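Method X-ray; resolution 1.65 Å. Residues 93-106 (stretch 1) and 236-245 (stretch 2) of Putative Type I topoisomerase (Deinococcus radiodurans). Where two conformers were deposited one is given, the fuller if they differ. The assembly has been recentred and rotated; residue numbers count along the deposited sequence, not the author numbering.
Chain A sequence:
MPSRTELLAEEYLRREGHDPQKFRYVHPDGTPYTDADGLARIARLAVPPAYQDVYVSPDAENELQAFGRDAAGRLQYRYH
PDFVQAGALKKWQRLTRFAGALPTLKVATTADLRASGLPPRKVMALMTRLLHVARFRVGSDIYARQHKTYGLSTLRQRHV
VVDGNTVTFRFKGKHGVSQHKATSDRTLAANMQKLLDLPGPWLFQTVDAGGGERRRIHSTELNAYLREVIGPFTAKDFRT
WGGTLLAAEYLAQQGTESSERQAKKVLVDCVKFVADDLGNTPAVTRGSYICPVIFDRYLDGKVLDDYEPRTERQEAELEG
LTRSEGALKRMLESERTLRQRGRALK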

# COMPACT_ATOMS: atom_id res chain seq x y z
N GLN A 93 -7.27 2.33 14.02
CA GLN A 93 -8.45 1.61 13.53
C GLN A 93 -8.42 1.40 12.02
O GLN A 93 -8.66 0.29 11.53
CB GLN A 93 -9.73 2.37 13.90
CG GLN A 93 -9.96 2.50 15.37
CD GLN A 93 -11.18 3.35 15.67
OE1 GLN A 93 -11.19 4.55 15.43
NE2 GLN A 93 -12.22 2.72 16.19
N ARG A 94 -8.15 2.47 11.28
CA ARG A 94 -8.07 2.38 9.82
C ARG A 94 -6.95 1.42 9.39
O ARG A 94 -7.15 0.62 8.47
CB ARG A 94 -7.87 3.75 9.17
CG ARG A 94 -8.09 3.73 7.67
CD ARG A 94 -7.90 5.09 7.06
NE ARG A 94 -7.87 5.06 5.59
CZ ARG A 94 -8.96 5.13 4.82
NH1 ARG A 94 -10.17 5.25 5.36
NH2 ARG A 94 -8.83 5.10 3.50
N LEU A 95 -5.80 1.50 10.05
CA LEU A 95 -4.66 0.65 9.68
C LEU A 95 -4.86 -0.83 10.02
O LEU A 95 -4.39 -1.70 9.29
CB LEU A 95 -3.36 1.15 10.34
CG LEU A 95 -2.76 2.46 9.80
CD1 LEU A 95 -1.39 2.70 10.39
CD2 LEU A 95 -2.71 2.45 8.28
N THR A 96 -5.52 -1.12 11.13
CA THR A 96 -5.83 -2.52 11.45
C THR A 96 -6.71 -3.11 10.37
O THR A 96 -6.51 -4.24 9.94
CB THR A 96 -6.57 -2.62 12.81
OG1 THR A 96 -5.80 -1.95 13.81
CG2 THR A 96 -6.77 -4.08 13.21
N ARG A 97 -7.69 -2.34 9.91
CA ARG A 97 -8.57 -2.79 8.86
C ARG A 97 -7.84 -2.89 7.52
O ARG A 97 -8.02 -3.85 6.78
CB ARG A 97 -9.80 -1.89 8.74
CG ARG A 97 -10.94 -2.53 7.97
CD ARG A 97 -11.60 -3.70 8.73
NE ARG A 97 -12.42 -3.25 9.85
CZ ARG A 97 -13.68 -2.81 9.75
NH1 ARG A 97 -14.28 -2.72 8.57
NH2 ARG A 97 -14.33 -2.43 10.84
N PHE A 98 -6.99 -1.92 7.23
CA PHE A 98 -6.14 -1.99 6.03
C PHE A 98 -5.28 -3.26 6.02
O PHE A 98 -5.18 -3.94 5.00
CB PHE A 98 -5.25 -0.75 5.93
CG PHE A 98 -4.41 -0.70 4.69
CD1 PHE A 98 -5.00 -0.52 3.45
CD2 PHE A 98 -3.03 -0.81 4.75
CE1 PHE A 98 -4.26 -0.45 2.30
CE2 PHE A 98 -2.26 -0.73 3.59
CZ PHE A 98 -2.87 -0.57 2.36
N ALA A 99 -4.69 -3.62 7.17
CA ALA A 99 -3.90 -4.84 7.28
C ALA A 99 -4.76 -6.07 7.00
O ALA A 99 -4.28 -7.07 6.47
CB ALA A 99 -3.27 -4.94 8.66
N GLY A 100 -6.04 -5.98 7.34
CA GLY A 100 -7.01 -7.03 6.99
C GLY A 100 -7.29 -7.19 5.50
O GLY A 100 -7.72 -8.27 5.08
N ALA A 101 -7.08 -6.12 4.72
CA ALA A 101 -7.30 -6.11 3.27
C ALA A 101 -6.04 -6.50 2.48
O ALA A 101 -6.11 -6.79 1.30
CB ALA A 101 -7.77 -4.73 2.80
N LEU A 102 -4.88 -6.51 3.13
CA LEU A 102 -3.64 -6.75 2.40
C LEU A 102 -3.50 -8.20 1.90
O LEU A 102 -2.98 -8.41 0.83
CB LEU A 102 -2.42 -6.36 3.24
CG LEU A 102 -2.13 -4.85 3.40
CD1 LEU A 102 -1.02 -4.63 4.44
CD2 LEU A 102 -1.78 -4.23 2.06
N PRO A 103 -3.93 -9.20 2.70
CA PRO A 103 -3.86 -10.57 2.14
C PRO A 103 -4.67 -10.76 0.86
O PRO A 103 -4.20 -11.43 -0.08
CB PRO A 103 -4.43 -11.43 3.27
CG PRO A 103 -4.21 -10.62 4.51
CD PRO A 103 -4.43 -9.21 4.09
N THR A 104 -5.86 -10.18 0.80
CA THR A 104 -6.66 -10.19 -0.42
C THR A 104 -5.98 -9.46 -1.57
O THR A 104 -6.03 -9.91 -2.72
CB THR A 104 -8.06 -9.64 -0.16
OG1 THR A 104 -8.74 -10.53 0.74
CG2 THR A 104 -8.86 -9.54 -1.46
N LEU A 105 -5.37 -8.31 -1.26
CA LEU A 105 -4.57 -7.58 -2.25
C LEU A 105 -3.50 -8.48 -2.85
O LEU A 105 -3.31 -8.47 -4.06
CB LEU A 105 -3.89 -6.37 -1.62
CG LEU A 105 -2.89 -5.59 -2.47
CD1 LEU A 105 -3.58 -5.02 -3.69
CD2 LEU A 105 -2.20 -4.50 -1.62
N LYS A 106 -2.78 -9.21 -2.00
CA LYS A 106 -1.71 -10.10 -2.46
C LYS A 106 -2.20 -11.21 -3.38
O LYS A 106 -1.57 -11.52 -4.39
CB LYS A 106 -0.97 -10.72 -1.27
CG LYS A 106 -0.14 -9.71 -0.48
CD LYS A 106 1.09 -9.31 -1.21
CE LYS A 106 2.06 -10.47 -1.35
NZ LYS A 106 3.12 -10.14 -2.31
N LYS A 236 -2.73 6.38 -0.58
CA LYS A 236 -2.14 7.03 0.60
C LYS A 236 -2.01 6.07 1.77
O LYS A 236 -1.10 6.20 2.60
CB LYS A 236 -2.96 8.24 1.06
CG LYS A 236 -2.29 9.00 2.19
CD LYS A 236 -2.98 10.33 2.51
CE LYS A 236 -2.05 11.24 3.30
NZ LYS A 236 -1.46 10.58 4.51
N ASP A 237 -2.94 5.11 1.87
CA ASP A 237 -2.88 4.13 2.94
C ASP A 237 -1.59 3.29 2.89
O ASP A 237 -1.13 2.82 3.92
CB ASP A 237 -4.12 3.23 2.94
CG ASP A 237 -5.37 3.99 3.36
OD1 ASP A 237 -5.42 4.43 4.53
OD2 ASP A 237 -6.29 4.15 2.52
N PHE A 238 -0.99 3.12 1.72
CA PHE A 238 0.31 2.41 1.66
C PHE A 238 1.41 3.21 2.35
O PHE A 238 2.34 2.62 2.93
CB PHE A 238 0.74 2.14 0.23
CG PHE A 238 -0.06 1.08 -0.49
CD1 PHE A 238 -0.07 -0.23 -0.04
CD2 PHE A 238 -0.77 1.41 -1.63
CE1 PHE A 238 -0.79 -1.21 -0.70
CE2 PHE A 238 -1.51 0.43 -2.31
CZ PHE A 238 -1.51 -0.88 -1.84
N ARG A 239 1.31 4.53 2.32
CA ARG A 239 2.33 5.38 2.93
C ARG A 239 2.15 5.51 4.44
O ARG A 239 3.13 5.49 5.18
CB ARG A 239 2.39 6.75 2.25
CG ARG A 239 3.15 6.65 0.93
CD ARG A 239 2.95 7.87 0.05
NE ARG A 239 3.39 9.11 0.70
CZ ARG A 239 4.66 9.52 0.78
NH1 ARG A 239 5.65 8.79 0.29
NH2 ARG A 239 4.93 10.68 1.36
N THR A 240 0.91 5.58 4.91
CA THR A 240 0.65 5.59 6.35
C THR A 240 0.94 4.21 6.98
O THR A 240 1.62 4.11 7.99
CB THR A 240 -0.79 6.04 6.67
OG1 THR A 240 -1.73 5.18 6.02
CG2 THR A 240 -1.02 7.49 6.21
N TRP A 241 0.46 3.13 6.35
CA TRP A 241 0.82 1.78 6.79
C TRP A 241 2.33 1.56 6.71
O TRP A 241 2.96 1.15 7.68
CB TRP A 241 0.10 0.72 5.96
CG TRP A 241 0.54 -0.68 6.24
CD1 TRP A 241 1.38 -1.46 5.46
CD2 TRP A 241 0.18 -1.49 7.36
NE1 TRP A 241 1.53 -2.70 6.03
CE2 TRP A 241 0.82 -2.75 7.20
CE3 TRP A 241 -0.62 -1.28 8.49
CZ2 TRP A 241 0.69 -3.78 8.13
CZ3 TRP A 241 -0.76 -2.32 9.41
CH2 TRP A 241 -0.10 -3.55 9.23
N GLY A 242 2.92 1.84 5.55
CA GLY A 242 4.37 1.64 5.38
C GLY A 242 5.25 2.50 6.25
O GLY A 242 6.25 2.02 6.77
N GLY A 243 4.88 3.77 6.44
CA GLY A 243 5.58 4.62 7.39
C GLY A 243 5.56 4.11 8.83
O GLY A 243 6.57 4.10 9.51
N THR A 244 4.39 3.64 9.25
CA THR A 244 4.19 3.06 10.58
C THR A 244 5.01 1.76 10.72
O THR A 244 5.68 1.56 11.74
CB THR A 244 2.70 2.82 10.85
OG1 THR A 244 2.01 4.07 10.83
CG2 THR A 244 2.47 2.12 12.20
N LEU A 245 4.98 0.92 9.68
CA LEU A 245 5.74 -0.33 9.65
C LEU A 245 7.24 -0.06 9.76
O LEU A 245 7.93 -0.66 10.59
CB LEU A 245 5.41 -1.13 8.39
CG LEU A 245 6.19 -2.43 8.22
CD1 LEU A 245 5.81 -3.44 9.31
CD2 LEU A 245 6.00 -3.02 6.83

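Two helices, far apart in sequence, cross nearly at right angles and pack through an aromatic and aliphatic core with one bidentate salt bridge beside it. The angle between their directions is 102°, their axes approach to 10.4 Å, and 578 Å² of surface is buried.

W241 fills the centre. Its side chain sits as a knob among L95, F98, A99 and L102. The L95 CA and W241 CA atoms are 6.3 Å apart, the closest backbone approach in the register, and the indole lies across the first helix. A99 CB lies 3.5 Å from W241 CH2; this small methyl leaves room for the large ring system. L102 CD1 lies over the indole face, 3.6 Å from W241 NE1. That nitrogen is hydrogen-bonded elsewhere in the structure, so its burial leaves no polar group unpaired.

F98 links the aromatic residues. Its edge points toward the faces of both F238 and W241, with centroids 5.5 Å apart in each pair. F98 CZ is 3.7 Å from F238 CD1, and F98 CE2 is 3.6 Å from W241 CB. D237 CB covers one face of the F98 ring. F238 starts with its CA-to-CB bond pointing away, but its ring end comes nearer, and L105 CD2 meets F238 CZ at 3.7 Å.

The polar contact joins R94 and D237. R94 NE donates to D237 OD1 at 2.7 Å, and R94 NH2 donates to D237 OD2 at 2.9 Å. The extended arginine presents one edge of its guanidinium to both carboxylate oxygens. This pairing compensates the charge of the buried aspartate.

L95 packs against the threonines with its methyls: CD2 is 3.7 Å from T240 OG1, and CD1 is 3.7 Å from T244 OG1. T244 OG1 also donates to T240 O at 2.9 Å, tying its hydroxyl to its own helix.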